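Local structure of (S)-ureidoglycine--glyoxylate transaminase (Bacillus subtilis, 3ISL) at residues A77-A80 with S81-P85; E103-R107 with Y108-V112. The protein catalyses the pyridoxal phosphate-dependent transfer of an amino group from (S)-ureidoglycine to glyoxylate, giving oxalurate and glycine in bacterial purine breakdown. All coordinates share one frame; numbering follows the deposited sequence.

Contact 1: A77-A80 with S81-P85; sequences AVLA and SVIEP
Ser-81 folds its hydroxyl back onto the last turns of its own helix, where OG donates a hydrogen bond to the carbonyl oxygen of Val-78, OG to O 2.8 Å. With chi1 at 71°, OG stands between the backbone N and the carbonyl carbon, which carries it to the side of the preceding turn. The donor lies 23° off the plane of that carbonyl. The Ser-81 N gives its main bond to Ala-77 O, 3.1 Å away, and a weak second one to Val-78 O; Val-82 N adds weak bonds to the carbonyl oxygens of Val-78 and Leu-79. Val-78 O is thus shared among three donors as the helix runs out, and the buried hydroxyl is satisfied locally. Ile-83, the first residue to leave helical angles, turns its side chain back along Leu-79. The two lie side by side and point the same way, Ile-83 CD1 resting 4.1 Å from Leu-79 CB, while Ile-83 CG1 passes Leu-79 O at 3.3 Å. At the helix end Val-82 O takes a hydrogen bond from Lys-138 NZ, and just past it Ile-83 O takes one from Arg-222 NH1. Ser-81 touches helices 251-257 and 213-220, Val-82 packs on 213-220 as well, and Val-78 and Val-82 rest on strand 168-172.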
ATOM      1  N   ALA A  77      -7.690  -9.409  -1.248  1.00 27.56           N
ATOM      2  CA  ALA A  77      -6.753 -10.514  -0.977  1.00 27.47           C
ATOM      3  C   ALA A  77      -7.489 -11.662  -0.258  1.00 27.50           C
ATOM      4  O   ALA A  77      -7.323 -12.826  -0.624  1.00 26.56           O
ATOM      5  CB  ALA A  77      -5.535 -10.055  -0.178  1.00 28.12           C
ATOM      6  N   VAL A  78      -8.314 -11.342   0.751  1.00 26.86           N
ATOM      7  CA  VAL A  78      -9.073 -12.393   1.407  1.00 25.51           C
ATOM      8  C   VAL A  78      -9.991 -13.051   0.357  1.00 26.24           C
ATOM      9  O   VAL A  78      -9.925 -14.266   0.171  1.00 26.19           O
ATOM     10  CB  VAL A  78      -9.852 -11.912   2.635  1.00 25.58           C
ATOM     11  CG1 VAL A  78     -10.771 -13.051   3.161  1.00 25.85           C
ATOM     12  CG2 VAL A  78      -8.891 -11.437   3.772  1.00 22.31           C
ATOM     13  N   LEU A  79     -10.811 -12.278  -0.363  1.00 26.06           N
ATOM     14  CA  LEU A  79     -11.772 -12.921  -1.281  1.00 25.45           C
ATOM     15  C   LEU A  79     -11.079 -13.688  -2.432  1.00 26.65           C
ATOM     16  O   LEU A  79     -11.528 -14.774  -2.811  1.00 27.49           O
ATOM     17  CB  LEU A  79     -12.755 -11.903  -1.818  1.00 25.36           C
ATOM     18  CG  LEU A  79     -13.730 -11.349  -0.770  1.00 25.80           C
ATOM     19  CD1 LEU A  79     -14.440 -10.195  -1.353  1.00 25.72           C
ATOM     20  CD2 LEU A  79     -14.702 -12.481  -0.358  1.00 26.84           C
ATOM     21  N   ALA A  80     -10.014 -13.131  -2.978  1.00 26.32           N
ATOM     22  CA  ALA A  80      -9.186 -13.813  -3.982  1.00 27.85           C
ATOM     23  C   ALA A  80      -8.695 -15.181  -3.484  1.00 28.17           C
ATOM     24  O   ALA A  80      -8.657 -16.151  -4.237  1.00 27.95           O
ATOM     25  CB  ALA A  80      -7.969 -12.937  -4.385  1.00 27.43           C
ATOM     26  N   SER A  81      -8.327 -15.255  -2.220  1.00 27.44           N
ATOM     27  CA  SER A  81      -7.626 -16.444  -1.755  1.00 28.04           C
ATOM     28  C   SER A  81      -8.624 -17.579  -1.464  1.00 28.05           C
ATOM     29  O   SER A  81      -8.264 -18.722  -1.470  1.00 27.78           O
ATOM     30  CB  SER A  81      -6.773 -16.100  -0.536  1.00 28.78           C
ATOM     31  OG  SER A  81      -7.632 -15.849   0.586  1.00 36.08           O
ATOM     32  N   VAL A  82      -9.897 -17.234  -1.316  1.00 26.86           N
ATOM     33  CA  VAL A  82     -10.919 -18.166  -0.884  1.00 28.83           C
ATOM     34  C   VAL A  82     -11.973 -18.499  -1.990  1.00 28.77           C
ATOM     35  O   VAL A  82     -12.800 -19.369  -1.808  1.00 29.02           O
ATOM     36  CB  VAL A  82     -11.471 -17.571   0.435  1.00 29.68           C
ATOM     37  CG1 VAL A  82     -12.854 -17.140   0.370  1.00 29.90           C
ATOM     38  CG2 VAL A  82     -10.947 -18.333   1.670  1.00 28.52           C
ATOM     39  N   ILE A  83     -11.864 -17.857  -3.167  1.00 27.77           N
ATOM     40  CA  ILE A  83     -12.809 -18.011  -4.260  1.00 26.88           C
ATOM     41  C   ILE A  83     -12.192 -18.662  -5.444  1.00 27.71           C
ATOM     42  O   ILE A  83     -11.206 -18.154  -5.969  1.00 27.35           O
ATOM     43  CB  ILE A  83     -13.413 -16.682  -4.714  1.00 25.72           C
ATOM     44  CG1 ILE A  83     -14.363 -16.177  -3.618  1.00 25.05           C
ATOM     45  CG2 ILE A  83     -14.226 -16.894  -6.032  1.00 24.75           C
ATOM     46  CD1 ILE A  83     -14.893 -14.788  -3.851  1.00 23.19           C
ATOM     47  N   GLU A  84     -12.750 -19.799  -5.847  1.00 28.22           N
ATOM     48  CA  GLU A  84     -12.414 -20.417  -7.142  1.00 30.73           C
ATOM     49  C   GLU A  84     -13.605 -20.186  -8.092  1.00 30.65           C
ATOM     50  O   GLU A  84     -14.741 -20.097  -7.635  1.00 29.93           O
ATOM     51  CB  GLU A  84     -12.179 -21.930  -6.970  1.00 31.42           C
ATOM     52  CG  GLU A  84     -10.753 -22.330  -6.494  1.00 35.96           C
ATOM     53  CD  GLU A  84     -10.766 -23.695  -5.745  1.00 42.91           C
ATOM     54  OE1 GLU A  84     -11.741 -24.446  -5.932  1.00 43.09           O
ATOM     55  OE2 GLU A  84      -9.827 -23.996  -4.947  1.00 44.82           O
ATOM     56  N   PRO A  85     -13.352 -20.090  -9.415  1.00 30.42           N
ATOM     57  CA  PRO A  85     -14.483 -19.880 -10.316  1.00 30.69           C
ATOM     58  C   PRO A  85     -15.621 -20.829  -9.975  1.00 30.35           C
ATOM     59  O   PRO A  85     -15.355 -21.972  -9.597  1.00 29.07           O
ATOM     60  CB  PRO A  85     -13.886 -20.237 -11.715  1.00 29.89           C
ATOM     61  CG  PRO A  85     -12.462 -19.739 -11.566  1.00 32.48           C
ATOM     62  CD  PRO A  85     -12.089 -20.225 -10.158  1.00 30.62           C
TER

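Contact 2: E103-R107 with Y108-V112; sequences EIAER and YGANV
Tyr-108 lays its ring beside Ile-104, one turn back on helix 96-107, the two side chains pointing the same way. From CB, 3.9 Å from Ile-104 O, the side chain leaves with CG anti to its own carbonyl carbon (chi1 -71°), which swings the ring back along the helix. CD2 then comes 3.1 Å from Ile-104 O, which lies at the ring edge near its plane, and 4.1 Å from Ile-104 CG2; CE2 continues along the same methyl. At the tip, OH is hydrogen-bonded to Glu-76 of helix 71-82. A phenylalanine here would keep the ring against Ile-104 but would probably leave Glu-76 without its hydroxyl partner. The backbone closes the helix in a Schellman motif: Ala-110 N binds Ala-105 O at 3.1 Å and Gly-109 N binds Glu-106 O at 2.8 Å, Gly-109 taking the positive phi (91°) at which a CB would jam against the preceding carbonyl. Past the turn, Val-112 CG2 packs on Ala-105 CB at 3.8 Å and meets Glu-106 CG, the Glu-106 and Val-112 side chains crossing at about a right angle. A water donates to Glu-106 OE2 and accepts from Val-112 N, joining helix end to strand start in this beta-alpha-beta unit. On the helix, Arg-107 NE forms a salt bridge to Glu-103 OE1, 3.1 Å away on its syn lone pair; NH1 makes a salt bridge to Asp-250 and a hydrogen bond to Ile-244 O, both of the second subunit. Arg-107 thus divides its guanidinium between two carboxylates and its charge links the helix end to the dimer partner, while apolar packing and backbone bonds shape the turn itself.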
ATOM      1  N   GLU A 103     -18.536  -6.922  -6.819  1.00 27.98           N
ATOM      2  CA  GLU A 103     -17.533  -6.674  -7.867  1.00 29.74           C
ATOM      3  C   GLU A 103     -16.312  -7.588  -7.786  1.00 28.65           C
ATOM      4  O   GLU A 103     -15.939  -8.243  -8.756  1.00 28.41           O
ATOM      5  CB  GLU A 103     -17.058  -5.244  -7.712  1.00 30.50           C
ATOM      6  CG  GLU A 103     -17.840  -4.271  -8.441  1.00 35.63           C
ATOM      7  CD  GLU A 103     -17.360  -4.245  -9.831  1.00 43.47           C
ATOM      8  OE1 GLU A 103     -16.140  -4.521  -9.953  1.00 47.93           O
ATOM      9  OE2 GLU A 103     -18.163  -4.000 -10.770  1.00 42.90           O
ATOM     10  N   ILE A 104     -15.683  -7.587  -6.617  1.00 28.50           N
ATOM     11  CA  ILE A 104     -14.508  -8.396  -6.343  1.00 28.14           C
ATOM     12  C   ILE A 104     -14.809  -9.889  -6.533  1.00 28.61           C
ATOM     13  O   ILE A 104     -14.080 -10.600  -7.250  1.00 27.88           O
ATOM     14  CB  ILE A 104     -13.971  -8.095  -4.907  1.00 27.23           C
ATOM     15  CG1 ILE A 104     -13.317  -6.704  -4.858  1.00 26.14           C
ATOM     16  CG2 ILE A 104     -12.947  -9.110  -4.537  1.00 27.55           C
ATOM     17  CD1 ILE A 104     -13.305  -6.050  -3.492  1.00 26.91           C
ATOM     18  N   ALA A 105     -15.878 -10.384  -5.889  1.00 29.28           N
ATOM     19  CA  ALA A 105     -16.224 -11.786  -6.007  1.00 29.25           C
ATOM     20  C   ALA A 105     -16.468 -12.196  -7.459  1.00 29.67           C
ATOM     21  O   ALA A 105     -16.026 -13.275  -7.893  1.00 28.36           O
ATOM     22  CB  ALA A 105     -17.476 -12.146  -5.116  1.00 29.04           C
ATOM     23  N   GLU A 106     -17.182 -11.359  -8.210  1.00 30.29           N
ATOM     24  CA  GLU A 106     -17.516 -11.711  -9.623  1.00 31.25           C
ATOM     25  C   GLU A 106     -16.276 -11.780 -10.473  1.00 30.93           C
ATOM     26  O   GLU A 106     -16.088 -12.716 -11.241  1.00 30.40           O
ATOM     27  CB  GLU A 106     -18.472 -10.701 -10.242  1.00 30.76           C
ATOM     28  CG  GLU A 106     -19.790 -11.332 -10.521  1.00 36.84           C
ATOM     29  CD  GLU A 106     -20.943 -10.360 -10.509  1.00 43.34           C
ATOM     30  OE1 GLU A 106     -20.701  -9.128 -10.655  1.00 40.17           O
ATOM     31  OE2 GLU A 106     -22.095 -10.863 -10.354  1.00 45.76           O
ATOM     32  N   ARG A 107     -15.423 -10.772 -10.289  1.00 31.09           N
ATOM     33  CA  ARG A 107     -14.145 -10.708 -10.948  1.00 31.37           C
ATOM     34  C   ARG A 107     -13.292 -11.951 -10.678  1.00 29.93           C
ATOM     35  O   ARG A 107     -12.557 -12.370 -11.562  1.00 29.37           O
ATOM     36  CB  ARG A 107     -13.412  -9.384 -10.619  1.00 32.49           C
ATOM     37  CG  ARG A 107     -14.166  -8.131 -11.204  1.00 35.35           C
ATOM     38  CD  ARG A 107     -13.194  -6.966 -11.517  1.00 38.05           C
ATOM     39  NE  ARG A 107     -13.862  -5.673 -11.770  1.00 40.07           N
ATOM     40  CZ  ARG A 107     -13.272  -4.572 -12.280  1.00 40.97           C
ATOM     41  NH1 ARG A 107     -11.991  -4.561 -12.675  1.00 39.20           N
ATOM     42  NH2 ARG A 107     -13.985  -3.465 -12.435  1.00 40.57           N
ATOM     43  N   TYR A 108     -13.414 -12.567  -9.501  1.00 27.95           N
ATOM     44  CA  TYR A 108     -12.690 -13.844  -9.266  1.00 26.77           C
ATOM     45  C   TYR A 108     -13.447 -15.103  -9.727  1.00 25.39           C
ATOM     46  O   TYR A 108     -13.048 -16.228  -9.452  1.00 24.36           O
ATOM     47  CB  TYR A 108     -12.130 -13.947  -7.832  1.00 26.76           C
ATOM     48  CG  TYR A 108     -10.968 -12.989  -7.671  1.00 25.08           C
ATOM     49  CD1 TYR A 108      -9.687 -13.340  -8.148  1.00 27.83           C
ATOM     50  CD2 TYR A 108     -11.156 -11.703  -7.157  1.00 26.53           C
ATOM     51  CE1 TYR A 108      -8.621 -12.452  -8.098  1.00 22.70           C
ATOM     52  CE2 TYR A 108     -10.095 -10.813  -7.070  1.00 27.48           C
ATOM     53  CZ  TYR A 108      -8.800 -11.218  -7.577  1.00 24.07           C
ATOM     54  OH  TYR A 108      -7.701 -10.404  -7.512  1.00 23.01           O
ATOM     55  N   GLY A 109     -14.541 -14.904 -10.446  1.00 25.85           N
ATOM     56  CA  GLY A 109     -15.241 -16.060 -11.061  1.00 27.16           C
ATOM     57  C   GLY A 109     -16.355 -16.691 -10.207  1.00 27.88           C
ATOM     58  O   GLY A 109     -16.920 -17.722 -10.581  1.00 27.10           O
ATOM     59  N   ALA A 110     -16.674 -16.067  -9.077  1.00 26.80           N
ATOM     60  CA  ALA A 110     -17.772 -16.542  -8.221  1.00 27.95           C
ATOM     61  C   ALA A 110     -19.122 -16.392  -8.898  1.00 28.46           C
ATOM     62  O   ALA A 110     -19.344 -15.435  -9.621  1.00 29.34           O
ATOM     63  CB  ALA A 110     -17.794 -15.775  -6.899  1.00 25.94           C
ATOM     64  N   ASN A 111     -20.023 -17.337  -8.651  1.00 29.00           N
ATOM     65  CA  ASN A 111     -21.431 -17.112  -8.893  1.00 30.09           C
ATOM     66  C   ASN A 111     -21.987 -16.320  -7.688  1.00 30.11           C
ATOM     67  O   ASN A 111     -22.156 -16.868  -6.616  1.00 29.68           O
ATOM     68  CB  ASN A 111     -22.118 -18.475  -9.086  1.00 31.24           C
ATOM     69  CG  ASN A 111     -23.634 -18.379  -9.326  1.00 35.95           C
ATOM     70  OD1 ASN A 111     -24.323 -19.410  -9.290  1.00 41.35           O
ATOM     71  ND2 ASN A 111     -24.161 -17.171  -9.599  1.00 40.59           N
ATOM     72  N   VAL A 112     -22.262 -15.033  -7.878  1.00 29.84           N
ATOM     73  CA  VAL A 112     -22.753 -14.182  -6.810  1.00 30.31           C
ATOM     74  C   VAL A 112     -24.283 -14.263  -6.632  1.00 30.59           C
ATOM     75  O   VAL A 112     -25.041 -14.074  -7.602  1.00 31.69           O
ATOM     76  CB  VAL A 112     -22.303 -12.714  -7.037  1.00 30.23           C
ATOM     77  CG1 VAL A 112     -22.901 -11.785  -6.013  1.00 31.26           C
ATOM     78  CG2 VAL A 112     -20.810 -12.605  -6.980  1.00 29.69           C
TER
HETATM   79  O   HOH W   1     -22.534 -14.054 -10.516  1.00 35.46           O

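Contacts 1 and 2 are both helix ends, that of 71-82 and that of 96-107, and their centres lie about 9 Å apart. They meet through apolar packing: Leu-79 CD1 rests on Ile-104 CG2 at 3.7 Å, Ala-80 touches the Tyr-108 ring, and Ile-83 CG2 lies against Ala-110 CB. Every residue that touches in contact 1 is buried; its polar contacts across the segments are backbone bonds and one serine hydroxyl, and no other chain touches it. Contact 2 is only partly buried; besides its apolar side it has a water bridge and an ion pair facing the second subunit. Each helix leads into a parallel strand of the central sheet, 88-93 and 111-116 respectively.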